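Local coordinates for protein epidermin leader peptide processing serine protease EpiP (Staphylococcus aureus subsp. aureus, PDB 3QFH) that is a subtilisin-like serine endopeptidase that probably removes the leader peptide from the precursor of the lantibiotic epidermin, at residues Lys40-Val45 and Ala54-Thr59; Ser326-Phe331 and Tyr378-Ser383; Gly343-Leu348 and Lys364-Thr369. All coordinates share one frame; numbering follows the deposited sequence.

Contact 1 of 3, residues Lys40-Val45 and Ala54-Thr59; sequences KSLNVV and AQIKMT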
loop_
_atom_site.group_PDB
_atom_site.type_symbol
_atom_site.label_atom_id
_atom_site.label_comp_id
_atom_site.label_asym_id
_atom_site.label_seq_id
_atom_site.Cartn_x
_atom_site.Cartn_y
_atom_site.Cartn_z
ATOM N N LYS A 40 29.515 19.147 10.366
ATOM C CA LYS A 40 29.512 18.316 11.569
ATOM C C LYS A 40 29.754 16.844 11.298
ATOM O O LYS A 40 29.628 16.020 12.196
ATOM C CB LYS A 40 28.224 18.538 12.363
ATOM C CG LYS A 40 28.159 19.963 12.870
ATOM C CD LYS A 40 27.406 20.108 14.171
ATOM C CE LYS A 40 27.939 21.316 14.921
ATOM N NZ LYS A 40 27.324 21.527 16.263
ATOM N N SER A 41 30.159 16.528 10.072
ATOM C CA SER A 41 30.387 15.146 9.651
ATOM C C SER A 41 29.252 14.237 10.117
ATOM O O SER A 41 29.474 13.252 10.816
ATOM C CB SER A 41 31.741 14.645 10.140
ATOM O OG SER A 41 32.783 15.319 9.459
ATOM N N LEU A 42 28.029 14.597 9.741
ATOM C CA LEU A 42 26.862 13.804 10.107
ATOM C C LEU A 42 26.810 12.516 9.282
ATOM O O LEU A 42 27.072 12.524 8.078
ATOM C CB LEU A 42 25.576 14.597 9.889
ATOM C CG LEU A 42 25.395 15.895 10.673
ATOM C CD1 LEU A 42 24.097 16.576 10.246
ATOM C CD2 LEU A 42 25.424 15.634 12.186
ATOM N N ASN A 43 26.473 11.416 9.938
ATOM C CA ASN A 43 26.379 10.128 9.272
ATOM C C ASN A 43 24.936 9.896 8.763
ATOM O O ASN A 43 24.122 9.261 9.432
ATOM C CB ASN A 43 26.827 9.029 10.237
ATOM C CG ASN A 43 26.790 7.644 9.621
ATOM O OD1 ASN A 43 26.591 7.479 8.420
ATOM N ND2 ASN A 43 26.979 6.637 10.455
ATOM N N VAL A 44 24.644 10.433 7.581
ATOM C CA VAL A 44 23.335 10.302 6.949
ATOM C C VAL A 44 23.176 8.903 6.356
ATOM O O VAL A 44 23.891 8.540 5.438
ATOM C CB VAL A 44 23.161 11.345 5.833
ATOM C CG1 VAL A 44 21.824 11.161 5.119
ATOM C CG2 VAL A 44 23.270 12.749 6.397
ATOM N N VAL A 45 22.252 8.111 6.883
ATOM C CA VAL A 45 22.052 6.731 6.388
ATOM C C VAL A 45 20.840 6.557 5.416
ATOM O O VAL A 45 20.618 5.482 4.873
ATOM C CB VAL A 45 21.956 5.729 7.573
ATOM C CG1 VAL A 45 23.296 5.678 8.354
ATOM C CG2 VAL A 45 20.820 6.088 8.489
ATOM N N ALA A 54 15.730 13.096 6.270
ATOM C CA ALA A 54 16.886 12.222 6.275
ATOM C C ALA A 54 16.910 11.421 7.550
ATOM O O ALA A 54 16.251 11.766 8.532
ATOM C CB ALA A 54 18.171 13.016 6.162
ATOM N N GLN A 55 17.643 10.324 7.515
ATOM C CA GLN A 55 17.820 9.523 8.701
ATOM C C GLN A 55 19.296 9.642 8.988
ATOM O O GLN A 55 20.128 9.504 8.093
ATOM C CB GLN A 55 17.408 8.079 8.483
ATOM C CG GLN A 55 17.227 7.328 9.771
ATOM C CD GLN A 55 16.766 5.900 9.541
ATOM O OE1 GLN A 55 17.175 5.255 8.568
ATOM N NE2 GLN A 55 15.941 5.382 10.458
ATOM N N ILE A 56 19.617 9.920 10.232
ATOM C CA ILE A 56 20.988 10.120 10.635
ATOM C C ILE A 56 21.294 9.264 11.851
ATOM O O ILE A 56 20.474 9.126 12.764
ATOM C CB ILE A 56 21.228 11.613 10.951
ATOM C CG1 ILE A 56 20.830 12.473 9.737
ATOM C CG2 ILE A 56 22.684 11.859 11.355
ATOM C CD1 ILE A 56 21.046 13.990 9.947
ATOM N N LYS A 57 22.469 8.662 11.845
ATOM C CA LYS A 57 22.882 7.848 12.948
ATOM C C LYS A 57 23.810 8.743 13.768
ATOM O O LYS A 57 24.826 9.224 13.262
ATOM C CB LYS A 57 23.577 6.582 12.437
ATOM C CG LYS A 57 23.693 5.512 13.487
ATOM C CD LYS A 57 24.292 4.205 12.962
ATOM C CE LYS A 57 24.347 3.172 14.086
ATOM N NZ LYS A 57 25.031 1.907 13.700
ATOM N N MET A 58 23.432 9.017 15.011
ATOM C CA MET A 58 24.240 9.878 15.878
ATOM C C MET A 58 23.969 9.668 17.370
ATOM O O MET A 58 22.970 9.060 17.743
ATOM C CB MET A 58 24.046 11.355 15.500
ATOM C CG MET A 58 22.621 11.837 15.451
ATOM S SD MET A 58 22.468 13.539 14.789
ATOM C CE MET A 58 20.696 13.650 14.628
ATOM N N THR A 59 24.886 10.155 18.211
ATOM C CA THR A 59 24.725 10.051 19.664
ATOM C C THR A 59 23.579 10.945 20.092
ATOM O O THR A 59 23.177 11.845 19.346
ATOM C CB THR A 59 26.002 10.487 20.443
ATOM O OG1 THR A 59 26.271 11.880 20.204
ATOM C CG2 THR A 59 27.206 9.640 20.031
HETATM O O HOH W 1 26.157 11.556 12.568
#
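The segments lie in the propeptide-like region, on a beta hairpin whose strand 43-48 is outermost in its sheet. The short strand segments run antiparallel but splayed, 134° apart, and their axes come within 4.5 Å. Packing is tightest on the face of V44 and I56, a non-hydrogen-bonded pair. V44 CG2 crosses I56 CG1 obliquely at 4.1 Å. The CG1 branch of V44 leans instead toward A54 CB. I56 holds CG1 anti to its carbonyl carbon (chi1 -55°), and the extended chain carries CD1 to 4.0 Å from L42 CD1. F33 and V37 of helix 30-40 cover this apolar face.

The backbone bonds flank this pair. K57 N donates almost straight (171°) to N43 O, in the carbonyl plane, at 3.0 Å. V45 N reaches Q55 O at 2.8 Å, but on a bent path from above that carbonyl plane. V45 CG2 also rests on the Q55 side chain, 3.7 Å from OE1, while Q55 NE2 bonds T79 and E212.

The opposite face is looser. N43 and K57 lie side by side there, with N43 ND2 3.9 Å from K57 CB, and the lysine runs on extended. Where the strands part, a water accepts from N43 N and donates to K57 O. The chemistry implies that apolar branches and two direct backbone bonds hold the hairpin, while water completes the pairing at its opening end.

Contact 2 of 3, residues Ser326-Phe331 and Tyr378-Ser383; sequences SEFSNF and YQAGTS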
loop_
_atom_site.group_PDB
_atom_site.type_symbol
_atom_site.label_atom_id
_atom_site.label_comp_id
_atom_site.label_asym_id
_atom_site.label_seq_id
_atom_site.Cartn_x
_atom_site.Cartn_y
_atom_site.Cartn_z
ATOM N N SER A 326 -15.254 -7.731 5.959
ATOM C CA SER A 326 -14.434 -8.722 6.626
ATOM C C SER A 326 -14.331 -8.360 8.105
ATOM O O SER A 326 -14.216 -7.181 8.463
ATOM C CB SER A 326 -13.047 -8.741 6.025
ATOM O OG SER A 326 -13.086 -9.058 4.656
ATOM N N GLU A 327 -14.335 -9.370 8.965
ATOM C CA GLU A 327 -14.267 -9.138 10.413
ATOM C C GLU A 327 -12.957 -8.450 10.831
ATOM O O GLU A 327 -12.909 -7.731 11.820
ATOM C CB GLU A 327 -14.472 -10.444 11.205
ATOM C CG GLU A 327 -13.347 -11.478 11.121
ATOM C CD GLU A 327 -13.286 -12.266 9.815
ATOM O OE1 GLU A 327 -12.384 -13.125 9.726
ATOM O OE2 GLU A 327 -14.109 -12.044 8.884
ATOM N N PHE A 328 -11.903 -8.658 10.059
ATOM C CA PHE A 328 -10.618 -8.054 10.374
ATOM C C PHE A 328 -10.434 -6.659 9.768
ATOM O O PHE A 328 -9.444 -6.002 10.031
ATOM C CB PHE A 328 -9.482 -8.958 9.876
ATOM C CG PHE A 328 -9.582 -9.343 8.395
ATOM C CD1 PHE A 328 -9.943 -10.639 8.031
ATOM C CD2 PHE A 328 -9.293 -8.439 7.399
ATOM C CE1 PHE A 328 -10.037 -11.013 6.709
ATOM C CE2 PHE A 328 -9.373 -8.802 6.051
ATOM C CZ PHE A 328 -9.750 -10.095 5.705
ATOM N N SER A 329 -11.370 -6.188 8.948
ATOM C CA SER A 329 -11.160 -4.896 8.298
ATOM C C SER A 329 -11.412 -3.698 9.203
ATOM O O SER A 329 -12.441 -3.597 9.856
ATOM C CB SER A 329 -12.050 -4.743 7.060
ATOM O OG SER A 329 -11.645 -3.589 6.301
ATOM N N ASN A 330 -10.459 -2.797 9.258
ATOM C CA ASN A 330 -10.720 -1.541 9.923
ATOM C C ASN A 330 -11.809 -0.834 9.098
ATOM O O ASN A 330 -12.070 -1.185 7.928
ATOM C CB ASN A 330 -9.470 -0.663 10.002
ATOM C CG ASN A 330 -8.462 -1.145 11.046
ATOM O OD1 ASN A 330 -8.635 -2.186 11.713
ATOM N ND2 ASN A 330 -7.406 -0.367 11.207
ATOM N N PHE A 331 -12.460 0.132 9.718
ATOM C CA PHE A 331 -13.496 0.908 9.068
ATOM C C PHE A 331 -13.769 2.176 9.871
ATOM O O PHE A 331 -13.135 2.423 10.907
ATOM C CB PHE A 331 -14.773 0.081 9.007
ATOM C CG PHE A 331 -15.340 -0.247 10.356
ATOM C CD1 PHE A 331 -16.410 0.476 10.869
ATOM C CD2 PHE A 331 -14.788 -1.267 11.130
ATOM C CE1 PHE A 331 -16.926 0.186 12.113
ATOM C CE2 PHE A 331 -15.303 -1.567 12.382
ATOM C CZ PHE A 331 -16.378 -0.831 12.874
ATOM N N TYR A 378 -3.594 -19.494 -0.801
ATOM C CA TYR A 378 -4.849 -18.902 -0.300
ATOM C C TYR A 378 -4.524 -17.993 0.900
ATOM O O TYR A 378 -3.917 -18.447 1.876
ATOM C CB TYR A 378 -5.841 -19.994 0.140
ATOM C CG TYR A 378 -6.611 -20.609 -1.008
ATOM C CD1 TYR A 378 -7.753 -19.983 -1.494
ATOM C CD2 TYR A 378 -6.203 -21.800 -1.615
ATOM C CE1 TYR A 378 -8.470 -20.504 -2.554
ATOM C CE2 TYR A 378 -6.934 -22.338 -2.699
ATOM C CZ TYR A 378 -8.060 -21.672 -3.150
ATOM O OH TYR A 378 -8.806 -22.132 -4.185
ATOM N N GLN A 379 -4.886 -16.711 0.805
ATOM C CA GLN A 379 -4.654 -15.752 1.885
ATOM C C GLN A 379 -5.868 -14.846 2.058
ATOM O O GLN A 379 -6.846 -14.947 1.318
ATOM C CB GLN A 379 -3.418 -14.910 1.588
ATOM C CG GLN A 379 -2.119 -15.692 1.633
ATOM C CD GLN A 379 -1.599 -15.853 3.029
ATOM O OE1 GLN A 379 -1.055 -14.914 3.601
ATOM N NE2 GLN A 379 -1.736 -17.044 3.582
ATOM N N ALA A 380 -5.806 -13.970 3.052
ATOM C CA ALA A 380 -6.887 -13.034 3.298
ATOM C C ALA A 380 -6.314 -11.761 3.869
ATOM O O ALA A 380 -5.231 -11.764 4.436
ATOM C CB ALA A 380 -7.907 -13.622 4.243
ATOM N N GLY A 381 -7.021 -10.659 3.695
ATOM C CA GLY A 381 -6.549 -9.398 4.268
ATOM C C GLY A 381 -6.824 -8.238 3.371
ATOM O O GLY A 381 -7.083 -8.421 2.182
ATOM N N THR A 382 -6.780 -7.034 3.941
ATOM C CA THR A 382 -7.026 -5.824 3.167
ATOM C C THR A 382 -5.977 -5.658 2.092
ATOM O O THR A 382 -6.226 -5.001 1.093
ATOM C CB THR A 382 -7.055 -4.539 4.065
ATOM O OG1 THR A 382 -5.855 -4.446 4.834
ATOM C CG2 THR A 382 -8.261 -4.541 5.009
ATOM N N SER A 383 -4.793 -6.240 2.303
ATOM C CA SER A 383 -3.699 -6.143 1.329
ATOM C C SER A 383 -4.084 -6.863 0.028
ATOM O O SER A 383 -3.458 -6.658 -0.985
ATOM C CB SER A 383 -2.386 -6.712 1.901
ATOM O OG SER A 383 -2.425 -8.135 2.024
#
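In this subtilisin-like fold, the type I turn S326-S329 packs against the glycine-containing segment that leads into helix 382-400. S383 of that helix bonds H177 and probably serves as the nucleophile of a Ser-His-Asp catalytic triad.

Van der Waals packing carries the contact. F328 stands in the crowded position between its backbone N and carbonyl carbon (chi1 53°), and its CB points toward the other segment. The far end of the ring meets main chain: CE2 lies 3.4 Å from G381 CA, and CZ lies 3.4 Å from G381 N. F328 CE1 touches the A380 methyl more loosely, at 4.2 Å. S326 CB sits 3.5 Å above one face of the same ring, offset toward its rim. G381, at backbone angles of 143/162°, has no side chain, and the ring packs directly on its main chain.

Polar bonds act within each segment or reach outside. S329 N closes the turn on S326 O at 3.1 Å. T382 is fixed from outside by N280 at its N and A278 at OG1, leaving its CG2 methyl to face S329. That methyl is 3.7 Å from S329 OG, which donates to N330 O at 2.9 Å along a carbonyl lone pair.

Contact 3 of 3, residues Gly343-Leu348 and Lys364-Thr369; sequences GSFAYL and KENILT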
loop_
_atom_site.group_PDB
_atom_site.type_symbol
_atom_site.label_atom_id
_atom_site.label_comp_id
_atom_site.label_asym_id
_atom_site.label_seq_id
_atom_site.Cartn_x
_atom_site.Cartn_y
_atom_site.Cartn_z
ATOM N N GLY A 343 -11.436 -11.397 1.795
ATOM C CA GLY A 343 -11.596 -12.651 2.478
ATOM C C GLY A 343 -12.123 -12.602 3.886
ATOM O O GLY A 343 -12.574 -11.582 4.362
ATOM N N SER A 344 -12.072 -13.750 4.543
ATOM C CA SER A 344 -12.561 -13.874 5.903
ATOM C C SER A 344 -12.021 -15.158 6.525
ATOM O O SER A 344 -11.577 -16.068 5.807
ATOM C CB SER A 344 -14.099 -13.935 5.897
ATOM O OG SER A 344 -14.618 -14.215 7.195
ATOM N N PHE A 345 -12.062 -15.219 7.856
ATOM C CA PHE A 345 -11.665 -16.410 8.599
ATOM C C PHE A 345 -12.818 -16.873 9.472
ATOM O O PHE A 345 -12.612 -17.652 10.404
ATOM C CB PHE A 345 -10.400 -16.176 9.450
ATOM C CG PHE A 345 -9.154 -15.976 8.629
ATOM C CD1 PHE A 345 -8.594 -17.027 7.947
ATOM C CD2 PHE A 345 -8.555 -14.740 8.542
ATOM C CE1 PHE A 345 -7.450 -16.842 7.155
ATOM C CE2 PHE A 345 -7.412 -14.553 7.775
ATOM C CZ PHE A 345 -6.861 -15.610 7.088
ATOM N N ALA A 346 -14.037 -16.425 9.145
ATOM C CA ALA A 346 -15.229 -16.805 9.923
ATOM C C ALA A 346 -15.393 -18.318 9.985
ATOM O O ALA A 346 -15.652 -18.870 11.027
ATOM C CB ALA A 346 -16.478 -16.156 9.351
ATOM N N TYR A 347 -15.234 -18.987 8.851
ATOM C CA TYR A 347 -15.359 -20.427 8.817
ATOM C C TYR A 347 -14.322 -21.130 9.670
ATOM O O TYR A 347 -14.643 -22.089 10.363
ATOM C CB TYR A 347 -15.232 -20.961 7.404
ATOM C CG TYR A 347 -16.435 -20.782 6.541
ATOM C CD1 TYR A 347 -17.726 -21.095 7.014
ATOM C CD2 TYR A 347 -16.291 -20.419 5.220
ATOM C CE1 TYR A 347 -18.829 -20.972 6.188
ATOM C CE2 TYR A 347 -17.370 -20.309 4.394
ATOM C CZ TYR A 347 -18.628 -20.580 4.869
ATOM O OH TYR A 347 -19.666 -20.447 4.008
ATOM N N LEU A 348 -13.084 -20.663 9.592
ATOM C CA LEU A 348 -11.983 -21.224 10.363
ATOM C C LEU A 348 -12.287 -21.118 11.835
ATOM O O LEU A 348 -12.168 -22.095 12.578
ATOM C CB LEU A 348 -10.668 -20.510 10.032
ATOM C CG LEU A 348 -9.440 -20.858 10.888
ATOM C CD1 LEU A 348 -9.142 -22.336 10.800
ATOM C CD2 LEU A 348 -8.236 -20.024 10.449
ATOM N N LYS A 364 -13.606 -21.165 -0.056
ATOM C CA LYS A 364 -14.755 -20.297 -0.173
ATOM C C LYS A 364 -14.535 -18.894 0.407
ATOM O O LYS A 364 -15.063 -17.927 -0.146
ATOM C CB LYS A 364 -15.957 -20.941 0.527
ATOM C CG LYS A 364 -16.452 -22.206 -0.162
ATOM C CD LYS A 364 -17.623 -22.813 0.600
ATOM C CE LYS A 364 -18.152 -24.077 -0.086
ATOM N NZ LYS A 364 -19.224 -24.746 0.717
ATOM N N GLU A 365 -13.745 -18.784 1.483
ATOM C CA GLU A 365 -13.560 -17.502 2.174
ATOM C C GLU A 365 -12.169 -16.854 2.049
ATOM O O GLU A 365 -11.976 -15.746 2.545
ATOM C CB GLU A 365 -13.942 -17.633 3.664
ATOM C CG GLU A 365 -12.993 -18.493 4.530
ATOM C CD GLU A 365 -13.404 -18.515 6.019
ATOM O OE1 GLU A 365 -12.666 -19.114 6.827
ATOM O OE2 GLU A 365 -14.462 -17.934 6.391
ATOM N N ASN A 366 -11.198 -17.540 1.445
ATOM C CA ASN A 366 -9.881 -16.934 1.233
ATOM C C ASN A 366 -9.660 -16.648 -0.242
ATOM O O ASN A 366 -10.356 -17.180 -1.105
ATOM C CB ASN A 366 -8.735 -17.770 1.816
ATOM C CG ASN A 366 -8.662 -17.708 3.360
ATOM O OD1 ASN A 366 -9.476 -17.057 4.031
ATOM N ND2 ASN A 366 -7.658 -18.362 3.913
ATOM N N ILE A 367 -8.661 -15.819 -0.501
ATOM C CA ILE A 367 -8.311 -15.356 -1.824
ATOM C C ILE A 367 -7.162 -16.165 -2.435
ATOM O O ILE A 367 -6.067 -16.237 -1.873
ATOM C CB ILE A 367 -7.818 -13.896 -1.750
ATOM C CG1 ILE A 367 -8.825 -12.985 -0.995
ATOM C CG2 ILE A 367 -7.472 -13.377 -3.147
ATOM C CD1 ILE A 367 -10.145 -12.795 -1.648
ATOM N N LEU A 368 -7.411 -16.723 -3.610
ATOM C CA LEU A 368 -6.417 -17.475 -4.317
ATOM C C LEU A 368 -5.523 -16.473 -5.034
ATOM O O LEU A 368 -6.010 -15.629 -5.779
ATOM C CB LEU A 368 -7.104 -18.429 -5.310
ATOM C CG LEU A 368 -6.201 -19.270 -6.219
ATOM C CD1 LEU A 368 -5.233 -20.162 -5.426
ATOM C CD2 LEU A 368 -7.054 -20.098 -7.141
ATOM N N THR A 369 -4.222 -16.517 -4.779
ATOM C CA THR A 369 -3.329 -15.595 -5.471
ATOM C C THR A 369 -2.006 -16.263 -5.769
ATOM O O THR A 369 -1.767 -17.404 -5.356
ATOM C CB THR A 369 -3.135 -14.267 -4.656
ATOM O OG1 THR A 369 -2.529 -13.259 -5.489
ATOM C CG2 THR A 369 -2.326 -14.489 -3.384
HETATM O O HOH W 2 -20.285 -22.808 2.297
#
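The backbones come closest at G343 and N366, 4.8 Å between CA atoms, where S344 N donates to E365 O at 2.8 Å, in the carbonyl plane. G343 CA lies against that same oxygen. With no side chain, G343 lets the two backbones come this near.

E365 is the central side chain. Its CG takes the crowded position between backbone N and carbonyl carbon (chi1 69°), and the extended chain then carries the carboxylate to the first turn of helix 346-358. Y347 N donates to OE2 of E365 at 2.8 Å, nearly straight at 167°. L348 N donates to OE1 of E365 at 3.2 Å. Both oxygens use their syn lone pairs, so two successive amides grip the group as a fork. OE1 also receives W356 NE1. The positive end of the helix dipole would probably stabilise the ionised carboxylate. E365 is buried, and these donors probably offset the cost of its charge.

S344 OG accepts from A346 N at 3.0 Å, an ST turn just ahead of the helix. E327 bonds both S344 OG and F345 N.

The Y347 ring lies obliquely beside the carboxylate, its plane 38° away, with CD2 3.3 Å from E365 OE2. Its CE2 comes to 4.2 Å from K364 CB. A water joins Y347 OH to K364 NZ. The F345 ring crosses the N366 amide almost at a right angle.

The contact thus ties the start of helix 346-358 to the end of helix 361-365. Beyond N366, which packs on W356, the chain enters strand 367-370 and pairs with strand 376-379.

From the N terminus, contact 1 closes first, as a hairpin in the propeptide-like region. It touches neither of the others: its nearest atoms lie about 24 Å from contact 2 and about 30 Å from contact 3, across the chain's centre. In the subtilase region, contact 2 opens at 326-331 and closes at 378-383. Contact 3 opens and closes within that span, joining the chain after strand 338-341 to the turn into strand 367-370. Contacts 2 and 3 touch directly. S326 OG probably bonds G343 O, and I367 N probably bonds Q379 O. Contact 3 joins helices 346-358 and 361-365, contact 2 packs a turn before helix 382-400, and strands 367-370 and 376-379 link them.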